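Long-range contacts in glucosidase (Croceicoccus marinus, PDB 5Z3K), which is a GH39-family beta-glucosidase from a deep-sea bacterium and probably hydrolyses O-glycosidic bonds: residues H24-I29 / A49-V54; L53-D58 / H151-D156; C196-L201 / S225-G230; Y229-R234 / T268-A273; L262-M267 / I300-D305. One frame throughout, in Å; residues are numbered along the deposited sequence.

All five contacts belong to one TIM barrel, a closed sheet of eight parallel strands. Contacts 1, 3 and 5 each join neighbouring strands of a beta-alpha-beta unit: strands one and two, five and six, and seven and eight. Contact 2 instead crosses from strand 53-55 to strand 151-154, with strand 104-109 between them. Contact 4 pairs the loops after strands 223-229 and 259-266. Contacts 1 and 5, with centres about 9 Å apart, touch through Thr26 and Phe301, closing the barrel. Glu153 bonds Ser225 and Ser263, and Asp156 bonds Tyr264, so contacts 2, 3 and 5 share a polar cluster inside the barrel, consistent with its active-site end.

Contact 1: H24-I29 / A49-V54; sequences HGTSGI and AQVTLV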
# COMPACT_ATOMS: atom_id res chain seq x y z
N HIS A 24 5.65 -0.63 3.36
CA HIS A 24 4.55 -1.48 3.82
C HIS A 24 3.39 -0.64 4.37
O HIS A 24 3.06 -0.68 5.55
CB HIS A 24 5.00 -2.48 4.87
CG HIS A 24 4.18 -3.73 4.90
ND1 HIS A 24 4.08 -4.57 3.82
CD2 HIS A 24 3.42 -4.29 5.88
CE1 HIS A 24 3.29 -5.59 4.12
NE2 HIS A 24 2.88 -5.44 5.37
N GLY A 25 2.77 0.11 3.47
CA GLY A 25 1.52 0.78 3.80
C GLY A 25 0.32 -0.06 3.41
O GLY A 25 0.42 -0.99 2.62
N THR A 26 -0.85 0.29 3.96
CA THR A 26 -2.05 -0.45 3.62
C THR A 26 -3.27 0.40 3.91
O THR A 26 -3.18 1.48 4.51
CB THR A 26 -2.15 -1.78 4.38
OG1 THR A 26 -3.12 -2.62 3.74
CG2 THR A 26 -2.60 -1.54 5.82
N SER A 27 -4.42 -0.09 3.48
CA SER A 27 -5.69 0.55 3.78
C SER A 27 -6.61 -0.50 4.37
O SER A 27 -6.30 -1.69 4.39
CB SER A 27 -6.30 1.17 2.52
OG SER A 27 -6.87 0.17 1.70
N GLY A 28 -7.75 -0.04 4.87
CA GLY A 28 -8.73 -0.89 5.51
C GLY A 28 -9.01 -0.46 6.93
O GLY A 28 -8.40 0.46 7.47
N ILE A 29 -9.96 -1.17 7.55
CA ILE A 29 -10.46 -0.92 8.90
C ILE A 29 -9.87 -1.99 9.81
O ILE A 29 -10.23 -3.18 9.69
CB ILE A 29 -11.99 -0.93 8.93
CG1 ILE A 29 -12.55 0.21 8.06
CG2 ILE A 29 -12.49 -0.83 10.37
CD1 ILE A 29 -14.06 0.11 7.76
N ALA A 49 2.75 -7.22 11.38
CA ALA A 49 3.23 -6.98 10.02
C ALA A 49 4.09 -5.73 9.91
O ALA A 49 4.60 -5.46 8.82
CB ALA A 49 2.03 -6.87 9.07
N GLN A 50 4.21 -4.94 10.98
CA GLN A 50 4.95 -3.68 10.96
C GLN A 50 4.45 -2.74 9.86
O GLN A 50 5.24 -2.15 9.12
CB GLN A 50 6.46 -3.94 10.83
CG GLN A 50 6.95 -4.98 11.84
CD GLN A 50 8.26 -4.61 12.49
OE1 GLN A 50 8.54 -3.44 12.76
NE2 GLN A 50 9.08 -5.61 12.76
N VAL A 51 3.12 -2.63 9.73
CA VAL A 51 2.53 -1.60 8.87
C VAL A 51 3.09 -0.24 9.28
O VAL A 51 3.13 0.09 10.46
CB VAL A 51 0.99 -1.63 8.99
CG1 VAL A 51 0.36 -0.35 8.41
CG2 VAL A 51 0.42 -2.89 8.31
N THR A 52 3.54 0.55 8.29
CA THR A 52 4.13 1.86 8.55
C THR A 52 3.30 3.03 8.04
O THR A 52 3.62 4.18 8.37
CB THR A 52 5.54 1.95 7.92
OG1 THR A 52 5.48 1.51 6.56
CG2 THR A 52 6.54 1.10 8.69
N LEU A 53 2.26 2.78 7.26
CA LEU A 53 1.47 3.86 6.67
C LEU A 53 0.08 3.31 6.42
O LEU A 53 -0.06 2.17 5.96
CB LEU A 53 2.09 4.37 5.37
CG LEU A 53 1.45 5.59 4.69
CD1 LEU A 53 1.39 6.79 5.65
CD2 LEU A 53 2.20 5.96 3.43
N VAL A 54 -0.94 4.08 6.78
CA VAL A 54 -2.33 3.65 6.61
C VAL A 54 -3.10 4.73 5.86
O VAL A 54 -3.18 5.87 6.32
CB VAL A 54 -3.01 3.33 7.95
CG1 VAL A 54 -4.46 2.95 7.71
CG2 VAL A 54 -2.26 2.19 8.67
O HOH W 1 7.41 -0.53 5.62
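His24 and Thr26 meet Val51 from the opposite segment in the first beta-alpha-beta unit of a TIM barrel, where strands 25-27 and 53-55 run parallel and helix 43-48 connects them. His24 buries the most surface here. Its CG lies anti to the backbone N (chi1 -153°), and the His24 side chain crosses that of Val51 at about a right angle, with CD2 3.4 Å from Ala49 O and 4.1 Å from Val51 CG2. Phe334, Val337 and Leu341 of helix 329-341 also touch this side chain. In the segment 49-54 a Schellman motif at Gln50 ends helix 43-48. An alanine in place of His24 would probably open a gap beside Ala49 O and Val51 CG2 and leave Phe334 without its ring partner. Thr26 adds a methyl, CG2, lying 4.1 Å from Val51 CG1, while its OG1 turns to Phe301 O in the eighth barrel strand, 298-301. The backbones join where Thr26 N donates to Leu53 O at 2.9 Å, and Thr52 N reaches His24 O at 3.0 Å in a nearly straight bond (169°), from above the carbonyl plane. One water accepts from His24 N at 2.9 Å and lies 3.0 Å from Thr52 OG1.

Contact 2: L53-D58 / H151-D156; sequences LVRSYD and HWEFGD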
# COMPACT_ATOMS: atom_id res chain seq x y z
N LEU A 53 2.26 2.78 7.26
CA LEU A 53 1.47 3.86 6.67
C LEU A 53 0.08 3.31 6.42
O LEU A 53 -0.06 2.17 5.96
CB LEU A 53 2.09 4.37 5.37
CG LEU A 53 1.45 5.59 4.69
CD1 LEU A 53 1.39 6.79 5.65
CD2 LEU A 53 2.20 5.96 3.43
N VAL A 54 -0.94 4.08 6.78
CA VAL A 54 -2.33 3.65 6.61
C VAL A 54 -3.10 4.73 5.86
O VAL A 54 -3.18 5.87 6.32
CB VAL A 54 -3.01 3.33 7.95
CG1 VAL A 54 -4.46 2.95 7.71
CG2 VAL A 54 -2.26 2.19 8.67
N ARG A 55 -3.69 4.35 4.72
CA ARG A 55 -4.61 5.22 4.00
C ARG A 55 -5.98 5.14 4.65
O ARG A 55 -6.46 4.05 4.97
CB ARG A 55 -4.69 4.79 2.53
CG ARG A 55 -5.49 5.71 1.61
CD ARG A 55 -5.23 5.36 0.13
NE ARG A 55 -5.77 6.39 -0.77
CZ ARG A 55 -6.95 6.30 -1.40
NH1 ARG A 55 -7.72 5.23 -1.24
NH2 ARG A 55 -7.36 7.29 -2.18
N SER A 56 -6.62 6.30 4.84
CA SER A 56 -7.84 6.38 5.64
C SER A 56 -9.11 6.20 4.81
O SER A 56 -10.21 6.18 5.39
CB SER A 56 -7.91 7.72 6.36
OG SER A 56 -8.09 8.79 5.43
N TYR A 57 -8.99 6.06 3.49
CA TYR A 57 -10.15 6.16 2.61
C TYR A 57 -11.21 5.11 2.94
O TYR A 57 -12.42 5.40 2.89
CB TYR A 57 -9.69 6.04 1.15
CG TYR A 57 -10.82 6.12 0.15
CD1 TYR A 57 -11.34 7.35 -0.22
CD2 TYR A 57 -11.33 4.98 -0.45
CE1 TYR A 57 -12.38 7.44 -1.15
CE2 TYR A 57 -12.36 5.05 -1.39
CZ TYR A 57 -12.88 6.29 -1.73
OH TYR A 57 -13.90 6.37 -2.64
N ASP A 58 -10.80 3.91 3.34
CA ASP A 58 -11.81 2.88 3.60
C ASP A 58 -12.46 3.01 4.98
O ASP A 58 -13.48 2.35 5.23
CB ASP A 58 -11.20 1.50 3.38
CG ASP A 58 -10.80 1.29 1.92
OD1 ASP A 58 -11.67 1.45 1.03
OD2 ASP A 58 -9.62 1.02 1.66
N HIS A 151 0.52 12.96 6.02
CA HIS A 151 0.23 13.02 4.60
C HIS A 151 -1.25 13.26 4.40
O HIS A 151 -2.08 12.58 5.02
CB HIS A 151 0.66 11.72 3.92
CG HIS A 151 2.14 11.60 3.72
ND1 HIS A 151 3.02 11.45 4.77
CD2 HIS A 151 2.89 11.61 2.60
CE1 HIS A 151 4.25 11.37 4.30
NE2 HIS A 151 4.20 11.47 2.98
N TRP A 152 -1.59 14.20 3.53
CA TRP A 152 -2.97 14.57 3.24
C TRP A 152 -3.21 14.43 1.75
O TRP A 152 -2.57 15.12 0.94
CB TRP A 152 -3.27 15.98 3.75
CG TRP A 152 -3.21 16.06 5.25
CD1 TRP A 152 -2.09 16.23 6.02
CD2 TRP A 152 -4.30 15.90 6.17
NE1 TRP A 152 -2.43 16.23 7.35
CE2 TRP A 152 -3.77 16.02 7.47
CE3 TRP A 152 -5.67 15.69 6.01
CZ2 TRP A 152 -4.57 15.94 8.61
CZ3 TRP A 152 -6.46 15.61 7.15
CH2 TRP A 152 -5.91 15.73 8.43
N GLU A 153 -4.11 13.53 1.38
CA GLU A 153 -4.40 13.23 -0.01
C GLU A 153 -5.75 13.83 -0.38
O GLU A 153 -6.75 13.61 0.33
CB GLU A 153 -4.42 11.72 -0.27
CG GLU A 153 -4.70 11.33 -1.74
CD GLU A 153 -4.74 9.83 -1.95
OE1 GLU A 153 -4.32 9.34 -3.03
OE2 GLU A 153 -5.20 9.13 -1.02
N PHE A 154 -5.80 14.53 -1.50
CA PHE A 154 -7.07 14.98 -2.06
C PHE A 154 -7.40 14.16 -3.30
O PHE A 154 -6.67 14.22 -4.29
CB PHE A 154 -7.06 16.46 -2.42
CG PHE A 154 -8.39 16.92 -2.96
CD1 PHE A 154 -9.41 17.31 -2.11
CD2 PHE A 154 -8.64 16.91 -4.33
CE1 PHE A 154 -10.66 17.71 -2.60
CE2 PHE A 154 -9.88 17.30 -4.84
CZ PHE A 154 -10.89 17.69 -3.97
N GLY A 155 -8.51 13.45 -3.25
CA GLY A 155 -9.00 12.75 -4.43
C GLY A 155 -9.06 11.24 -4.30
O GLY A 155 -8.32 10.64 -3.53
N ASP A 156 -9.95 10.62 -5.08
CA ASP A 156 -9.94 9.17 -5.23
C ASP A 156 -10.55 8.86 -6.59
O ASP A 156 -11.77 8.99 -6.76
CB ASP A 156 -10.71 8.49 -4.10
CG ASP A 156 -10.58 6.97 -4.16
OD1 ASP A 156 -11.38 6.35 -4.88
OD2 ASP A 156 -9.68 6.41 -3.50
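Arg55 bridges to Glu153 and Asp156 across the inside of the barrel, from a strand that is not a neighbour of theirs. Ionic contacts come first. The arginine chain is extended from CG to NE, and its guanidinium meets both acids at its edge. NE donates to the syn lone pair of Glu153 OE2 at 2.8 Å, while NH2 adds a weak bond to the same oxygen; the carboxylate of Glu153 stands almost upright to the guanidinium, the planes being 82° apart. In the same salt-bridge network NH2 also donates, in the guanidinium plane, to the anti lone pair of Asp156 OD2 at 2.8 Å, and NH1 gives that oxygen a weak second bond at 3.2 Å. Further partners lie outside: Tyr264 OH on Asp156 OD2, Thr108 OG1 on Glu153 OE2, Ser225 and Ser263 on Glu153 OE1.

Stacking is the second kind of contact. The Asp156 carboxylate lies flat over one face of Tyr57, the planes only 4° apart. Its OD2 sits 3.5 Å above the ring plane, over the centre, and its CG is 3.4 Å from Tyr57 CZ. Asp156 is thus bonded through OD2 to the arginine while its flat face rests on the tyrosine. Such a buried polar cluster at the C-terminal ends of the strands is consistent with the active-site end of a TIM-barrel glycoside hydrolase.

Contact 3: C196-L201 / S225-G230; sequences CVAFPL and SWMWYG
Cys196 and Ser225 begin the close-packed part of this contact. Cys196 N makes a weak bond to Ser225 OG, whose stronger partner is Glu153. Next along, Val197 N donates to Ser225 O at 3.0 Å, and Val197 O takes Met227 N at 2.9 Å, nearly along the C=O axis. Met227, modelled as selenomethionine, bends at chi3 (50°) and sets its CE 3.5 Å from Cys196 SG. Its CG lies 3.5 Å from Ala198 O. This is parallel pairing in a beta-alpha-beta unit of the TIM barrel, strand 191-197, helix 208-216 and strand 223-229. Beyond the paired backbone Pro200 takes up the contact, its CG 3.6 Å from Trp228 CE3 and 3.4 Å from Met227 O, a buried oxygen with no polar partner. Pro200 CD lies in the plane of the Trp228 ring, at its edge. Farther out contact thins: Leu201, partly exposed, offers CD1 to Trp228 CH2 at 4.4 Å, while Trp228 NE1 turns to Asp238 in helix 238-252.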
# COMPACT_ATOMS: atom_id res chain seq x y z
N CYS A 196 -4.94 10.70 -6.96
CA CYS A 196 -5.28 9.28 -6.97
C CYS A 196 -5.80 8.87 -8.34
O CYS A 196 -6.95 8.43 -8.48
CB CYS A 196 -6.29 8.92 -5.87
SG CYS A 196 -6.50 7.12 -5.68
N VAL A 197 -4.93 8.99 -9.35
CA VAL A 197 -5.25 8.60 -10.72
C VAL A 197 -5.62 7.13 -10.78
O VAL A 197 -4.83 6.26 -10.38
CB VAL A 197 -4.06 8.90 -11.64
CG1 VAL A 197 -4.41 8.59 -13.09
CG2 VAL A 197 -3.61 10.35 -11.49
N ALA A 198 -6.80 6.83 -11.31
CA ALA A 198 -7.22 5.43 -11.45
C ALA A 198 -6.60 4.77 -12.68
O ALA A 198 -6.35 3.56 -12.65
CB ALA A 198 -8.75 5.34 -11.54
N PHE A 199 -6.38 5.53 -13.75
CA PHE A 199 -5.90 4.99 -15.03
C PHE A 199 -4.58 5.66 -15.39
O PHE A 199 -4.53 6.50 -16.31
CB PHE A 199 -6.95 5.21 -16.12
CG PHE A 199 -8.31 4.65 -15.78
CD1 PHE A 199 -8.43 3.45 -15.10
CD2 PHE A 199 -9.46 5.31 -16.15
CE1 PHE A 199 -9.67 2.92 -14.78
CE2 PHE A 199 -10.70 4.80 -15.84
CZ PHE A 199 -10.81 3.60 -15.16
N PRO A 200 -3.48 5.31 -14.70
CA PRO A 200 -2.25 6.11 -14.81
C PRO A 200 -1.54 6.04 -16.16
O PRO A 200 -0.63 6.84 -16.38
CB PRO A 200 -1.35 5.53 -13.71
CG PRO A 200 -1.87 4.14 -13.50
CD PRO A 200 -3.35 4.23 -13.71
N LEU A 201 -1.89 5.11 -17.05
CA LEU A 201 -1.34 5.13 -18.40
C LEU A 201 -2.30 5.77 -19.40
O LEU A 201 -2.14 5.57 -20.61
CB LEU A 201 -0.96 3.72 -18.86
CG LEU A 201 0.07 2.95 -18.02
CD1 LEU A 201 0.38 1.59 -18.65
CD2 LEU A 201 1.34 3.76 -17.82
N SER A 225 -0.37 10.82 -6.47
CA SER A 225 -0.89 9.52 -6.07
C SER A 225 -1.67 8.87 -7.22
O SER A 225 -2.30 9.56 -8.03
CB SER A 225 -1.75 9.64 -4.81
OG SER A 225 -2.92 10.40 -5.07
N TRP A 226 -1.58 7.55 -7.30
CA TRP A 226 -2.13 6.78 -8.42
C TRP A 226 -2.35 5.35 -7.96
O TRP A 226 -1.91 4.95 -6.87
CB TRP A 226 -1.19 6.83 -9.64
CG TRP A 226 0.22 6.44 -9.31
CD1 TRP A 226 1.15 7.22 -8.69
CD2 TRP A 226 0.86 5.18 -9.57
NE1 TRP A 226 2.33 6.53 -8.54
CE2 TRP A 226 2.18 5.27 -9.06
CE3 TRP A 226 0.45 3.99 -10.15
CZ2 TRP A 226 3.09 4.22 -9.16
CZ3 TRP A 226 1.36 2.93 -10.23
CH2 TRP A 226 2.66 3.06 -9.73
N MSE A 227 -3.01 4.55 -8.81
CA MSE A 227 -3.34 3.17 -8.45
C MSE A 227 -3.00 2.18 -9.55
O MSE A 227 -2.88 2.56 -10.71
CB MSE A 227 -4.83 3.04 -8.10
CG MSE A 227 -5.77 2.69 -9.26
SE MSE A 227 -7.59 2.65 -8.49
CE MSE A 227 -7.30 4.35 -7.68
N TRP A 228 -2.85 0.91 -9.18
CA TRP A 228 -2.65 -0.15 -10.17
C TRP A 228 -3.07 -1.49 -9.59
O TRP A 228 -2.80 -1.79 -8.43
CB TRP A 228 -1.19 -0.23 -10.64
CG TRP A 228 -1.15 -1.02 -11.89
CD1 TRP A 228 -0.74 -2.32 -12.04
CD2 TRP A 228 -1.62 -0.60 -13.17
NE1 TRP A 228 -0.90 -2.71 -13.36
CE2 TRP A 228 -1.45 -1.67 -14.07
CE3 TRP A 228 -2.17 0.60 -13.65
CZ2 TRP A 228 -1.81 -1.59 -15.41
CZ3 TRP A 228 -2.52 0.68 -14.99
CH2 TRP A 228 -2.33 -0.41 -15.85
N TYR A 229 -3.72 -2.31 -10.42
CA TYR A 229 -4.11 -3.66 -10.06
C TYR A 229 -3.59 -4.64 -11.10
O TYR A 229 -3.45 -4.30 -12.28
CB TYR A 229 -5.64 -3.81 -9.97
CG TYR A 229 -6.33 -2.89 -9.01
CD1 TYR A 229 -6.20 -3.05 -7.64
CD2 TYR A 229 -7.13 -1.85 -9.48
CE1 TYR A 229 -6.85 -2.21 -6.75
CE2 TYR A 229 -7.77 -1.00 -8.60
CZ TYR A 229 -7.63 -1.18 -7.24
OH TYR A 229 -8.29 -0.33 -6.38
N GLY A 230 -3.35 -5.88 -10.67
CA GLY A 230 -2.84 -6.89 -11.58
C GLY A 230 -3.88 -7.75 -12.27
O GLY A 230 -3.57 -8.86 -12.71

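Contact 4: Y229-R234 / T268-A273; sequences YGDNSR and TGIPTA
Asp231 OD1 accepts from Gly269 N at 2.7 Å, on its syn lone pair, and the second oxygen of the same carboxylate is gripped as well. OD2 takes Ile270 N at 3.2 Å, from the syn side but 32° out of the carboxylate plane, and receives a weak further bond from Gly269 N. Two successive backbone N-H groups are thus collected by one side chain, its CG beside the backbone N (chi1 -68°) and facing the 268-273 loop. An alanine in place of Asp231 would probably leave the N-H groups of Gly269 and Ile270 without their mates and free the start of that loop to shift. Carbons also press on Asp231 OD2: Thr268 CB at 3.3 Å and Ile270 CB at 3.4 Å. Next to the polar grip, Gly269 CA makes a CH-pi contact over one face of the Tyr229 ring, 3.5 Å from its centroid; any side chain at this glycine would run into the ring. Arg234 covers Thr268 CG2 with a guanidinium face while its NH1 bonds Asp231 O at 3.1 Å. The aspartate joins two loops at the C-terminal rim of a TIM barrel, the end where such enzymes carry their active sites.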
# COMPACT_ATOMS: atom_id res chain seq x y z
N TYR A 229 -3.72 -2.31 -10.42
CA TYR A 229 -4.11 -3.66 -10.06
C TYR A 229 -3.59 -4.64 -11.10
O TYR A 229 -3.45 -4.30 -12.28
CB TYR A 229 -5.64 -3.81 -9.97
CG TYR A 229 -6.33 -2.89 -9.01
CD1 TYR A 229 -6.20 -3.05 -7.64
CD2 TYR A 229 -7.13 -1.85 -9.48
CE1 TYR A 229 -6.85 -2.21 -6.75
CE2 TYR A 229 -7.77 -1.00 -8.60
CZ TYR A 229 -7.63 -1.18 -7.24
OH TYR A 229 -8.29 -0.33 -6.38
N GLY A 230 -3.35 -5.88 -10.67
CA GLY A 230 -2.84 -6.89 -11.58
C GLY A 230 -3.88 -7.75 -12.27
O GLY A 230 -3.57 -8.86 -12.71
N ASP A 231 -5.14 -7.28 -12.37
CA ASP A 231 -6.22 -8.15 -12.83
C ASP A 231 -5.93 -8.74 -14.20
O ASP A 231 -6.19 -9.92 -14.44
CB ASP A 231 -7.54 -7.39 -12.88
CG ASP A 231 -8.04 -7.01 -11.52
OD1 ASP A 231 -7.59 -5.97 -11.03
OD2 ASP A 231 -8.88 -7.74 -10.96
N ASN A 232 -5.44 -7.92 -15.12
CA ASN A 232 -5.31 -8.35 -16.51
C ASN A 232 -3.88 -8.77 -16.86
O ASN A 232 -3.60 -9.01 -18.04
CB ASN A 232 -5.79 -7.24 -17.44
CG ASN A 232 -5.97 -7.72 -18.87
OD1 ASN A 232 -5.39 -7.16 -19.80
ND2 ASN A 232 -6.74 -8.79 -19.05
N SER A 233 -2.99 -8.89 -15.88
CA SER A 233 -1.62 -9.33 -16.13
C SER A 233 -1.19 -10.44 -15.18
O SER A 233 -0.38 -11.31 -15.53
CB SER A 233 -0.65 -8.14 -16.01
OG SER A 233 -0.31 -7.89 -14.64
N ARG A 234 -1.73 -10.41 -13.96
CA ARG A 234 -1.24 -11.21 -12.83
C ARG A 234 0.29 -11.16 -12.72
O ARG A 234 0.91 -12.13 -12.31
CB ARG A 234 -1.69 -12.68 -12.93
CG ARG A 234 -3.18 -12.90 -13.13
CD ARG A 234 -4.02 -12.10 -12.18
NE ARG A 234 -4.93 -12.98 -11.46
CZ ARG A 234 -6.25 -12.93 -11.54
NH1 ARG A 234 -6.84 -12.04 -12.31
NH2 ARG A 234 -6.98 -13.78 -10.83
N THR A 268 -5.61 -8.05 -7.54
CA THR A 268 -6.91 -7.84 -8.19
C THR A 268 -7.62 -6.64 -7.56
O THR A 268 -7.53 -6.42 -6.35
CB THR A 268 -7.81 -9.08 -8.09
OG1 THR A 268 -8.29 -9.25 -6.75
CG2 THR A 268 -7.07 -10.35 -8.52
N GLY A 269 -8.30 -5.87 -8.39
CA GLY A 269 -9.10 -4.77 -7.91
C GLY A 269 -10.50 -4.77 -8.48
O GLY A 269 -11.28 -3.84 -8.25
N ILE A 270 -10.83 -5.80 -9.25
CA ILE A 270 -12.16 -5.97 -9.83
C ILE A 270 -13.00 -6.76 -8.85
O ILE A 270 -12.61 -7.87 -8.47
CB ILE A 270 -12.09 -6.66 -11.19
CG1 ILE A 270 -11.60 -5.68 -12.26
CG2 ILE A 270 -13.46 -7.22 -11.58
CD1 ILE A 270 -11.35 -6.32 -13.58
N PRO A 271 -14.16 -6.25 -8.42
CA PRO A 271 -14.86 -6.84 -7.27
C PRO A 271 -15.42 -8.23 -7.52
O PRO A 271 -15.89 -8.86 -6.56
CB PRO A 271 -15.99 -5.84 -6.98
CG PRO A 271 -16.19 -5.13 -8.29
CD PRO A 271 -14.83 -5.04 -8.92
N THR A 272 -15.37 -8.74 -8.76
CA THR A 272 -15.74 -10.11 -9.08
C THR A 272 -14.53 -10.99 -9.36
O THR A 272 -14.67 -12.07 -9.95
CB THR A 272 -16.68 -10.14 -10.29
OG1 THR A 272 -16.06 -9.44 -11.38
CG2 THR A 272 -18.01 -9.48 -9.96
N ALA A 273 -13.34 -10.55 -8.97
CA ALA A 273 -12.14 -11.32 -9.29
C ALA A 273 -12.09 -12.61 -8.49
O ALA A 273 -12.51 -12.66 -7.32
CB ALA A 273 -10.88 -10.49 -9.03

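Contact 5: L262-M267 / I300-D305; sequences LSYWSM and IFFRAD
Trp265 has CG between its backbone N and carbonyl carbon (chi1 77°), whereas Phe301 has CG anti to its own N; from these starts the two side chains cross at about a right angle. The edge of Phe301 is turned to the face of Trp265, ring planes 75° apart, with Phe301 CD1 3.7 Å from Trp265 CZ2. Phe301 CA also sits over the five-membered ring in a CH-pi contact, 3.8 Å from its centroid. These residues occupy the last beta-alpha-beta unit of the TIM barrel, strand 259-266, helix 277-291 and strand 298-301. Ile300 N bonds Leu262 O at 2.8 Å, and Phe302 N bonds Trp265 O at 2.9 Å. Toward the barrel interior Tyr264 and Phe302 lie side by side, pointing the same way, Tyr264 CD2 over one face of Phe302 toward its rim and 3.4 Å from Phe302 CD1, the ring planes oblique at 59°. A cis peptide joins Phe302 to Arg303. One water lies 2.6 Å from Ser266 OG, whose main partner is Thr268 O, and donates to Phe302 O at 2.8 Å.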
# COMPACT_ATOMS: atom_id res chain seq x y z
N LEU A 262 1.76 5.19 -4.37
CA LEU A 262 0.90 4.14 -4.92
C LEU A 262 -0.25 3.93 -3.93
O LEU A 262 -0.11 3.21 -2.93
CB LEU A 262 1.73 2.89 -5.16
CG LEU A 262 1.12 1.60 -5.72
CD1 LEU A 262 0.27 1.87 -6.97
CD2 LEU A 262 2.25 0.58 -5.99
N SER A 263 -1.40 4.58 -4.19
CA SER A 263 -2.48 4.63 -3.21
C SER A 263 -3.29 3.34 -3.13
O SER A 263 -3.96 3.11 -2.11
CB SER A 263 -3.43 5.79 -3.54
OG SER A 263 -2.91 6.99 -2.99
N TYR A 264 -3.28 2.53 -4.19
CA TYR A 264 -3.87 1.19 -4.21
C TYR A 264 -2.94 0.30 -4.99
O TYR A 264 -2.55 0.65 -6.10
CB TYR A 264 -5.22 1.11 -4.93
CG TYR A 264 -6.42 1.88 -4.44
CD1 TYR A 264 -6.54 3.24 -4.65
CD2 TYR A 264 -7.50 1.21 -3.87
CE1 TYR A 264 -7.67 3.94 -4.25
CE2 TYR A 264 -8.65 1.90 -3.47
CZ TYR A 264 -8.73 3.27 -3.67
OH TYR A 264 -9.87 3.96 -3.27
N TRP A 265 -2.66 -0.88 -4.45
CA TRP A 265 -2.02 -1.92 -5.25
C TRP A 265 -2.46 -3.26 -4.70
O TRP A 265 -2.57 -3.45 -3.48
CB TRP A 265 -0.50 -1.78 -5.26
CG TRP A 265 0.24 -2.22 -4.03
CD1 TRP A 265 0.64 -1.44 -2.99
CD2 TRP A 265 0.74 -3.54 -3.75
NE1 TRP A 265 1.33 -2.19 -2.07
CE2 TRP A 265 1.40 -3.48 -2.51
CE3 TRP A 265 0.68 -4.77 -4.42
CZ2 TRP A 265 2.01 -4.60 -1.92
CZ3 TRP A 265 1.28 -5.88 -3.83
CH2 TRP A 265 1.93 -5.78 -2.60
N SER A 266 -2.70 -4.20 -5.61
CA SER A 266 -3.27 -5.49 -5.29
C SER A 266 -3.14 -6.36 -6.52
O SER A 266 -3.02 -5.86 -7.64
CB SER A 266 -4.75 -5.35 -4.89
OG SER A 266 -5.26 -6.59 -4.47
N MSE A 267 -3.16 -7.68 -6.32
CA MSE A 267 -3.22 -8.53 -7.51
C MSE A 267 -4.51 -8.29 -8.26
O MSE A 267 -4.52 -8.33 -9.48
CB MSE A 267 -3.10 -10.01 -7.19
CG MSE A 267 -3.04 -10.83 -8.47
SE MSE A 267 -2.53 -12.69 -8.19
CE MSE A 267 -4.29 -13.41 -7.93
N ILE A 300 0.52 1.60 -0.74
CA ILE A 300 -0.67 1.29 0.06
C ILE A 300 -1.26 0.01 -0.53
O ILE A 300 -1.93 0.05 -1.57
CB ILE A 300 -1.71 2.42 0.04
CG1 ILE A 300 -1.10 3.77 0.46
CG2 ILE A 300 -2.88 2.08 0.95
CD1 ILE A 300 -0.73 3.86 1.94
N PHE A 301 -1.04 -1.12 0.14
CA PHE A 301 -1.65 -2.37 -0.28
C PHE A 301 -3.15 -2.37 -0.01
O PHE A 301 -3.59 -1.98 1.07
CB PHE A 301 -1.02 -3.55 0.46
CG PHE A 301 -1.72 -4.85 0.19
CD1 PHE A 301 -1.41 -5.58 -0.96
CD2 PHE A 301 -2.70 -5.33 1.06
CE1 PHE A 301 -2.04 -6.79 -1.22
CE2 PHE A 301 -3.35 -6.53 0.81
CZ PHE A 301 -3.02 -7.27 -0.34
N PHE A 302 -3.92 -2.86 -0.98
CA PHE A 302 -5.38 -2.84 -0.93
C PHE A 302 -5.90 -4.28 -0.89
O PHE A 302 -5.69 -5.03 -1.85
CB PHE A 302 -5.92 -2.12 -2.17
CG PHE A 302 -7.43 -2.03 -2.23
CD1 PHE A 302 -8.11 -1.13 -1.43
CD2 PHE A 302 -8.15 -2.85 -3.08
CE1 PHE A 302 -9.50 -1.04 -1.47
CE2 PHE A 302 -9.54 -2.76 -3.14
CZ PHE A 302 -10.21 -1.85 -2.33
N ARG A 303 -6.56 -4.69 0.21
CA ARG A 303 -6.71 -3.98 1.48
C ARG A 303 -6.53 -5.01 2.60
O ARG A 303 -6.98 -6.15 2.45
CB ARG A 303 -8.08 -3.29 1.59
CG ARG A 303 -9.27 -4.19 1.23
CD ARG A 303 -10.59 -3.40 1.07
NE ARG A 303 -11.15 -3.05 2.38
CZ ARG A 303 -12.23 -2.30 2.58
NH1 ARG A 303 -12.89 -1.76 1.56
NH2 ARG A 303 -12.63 -2.05 3.82
N ALA A 304 -5.88 -4.62 3.70
CA ALA A 304 -5.54 -5.55 4.78
C ALA A 304 -6.66 -5.63 5.83
O ALA A 304 -6.46 -5.38 7.03
CB ALA A 304 -4.21 -5.16 5.43
N ASP A 305 -7.85 -6.01 5.39
CA ASP A 305 -8.93 -6.28 6.33
C ASP A 305 -9.83 -7.35 5.72
O ASP A 305 -9.45 -8.02 4.76
CB ASP A 305 -9.67 -4.99 6.73
CG ASP A 305 -10.43 -4.31 5.58
OD1 ASP A 305 -10.57 -4.88 4.46
OD2 ASP A 305 -10.90 -3.16 5.80
O HOH W 2 -5.86 -7.77 -2.24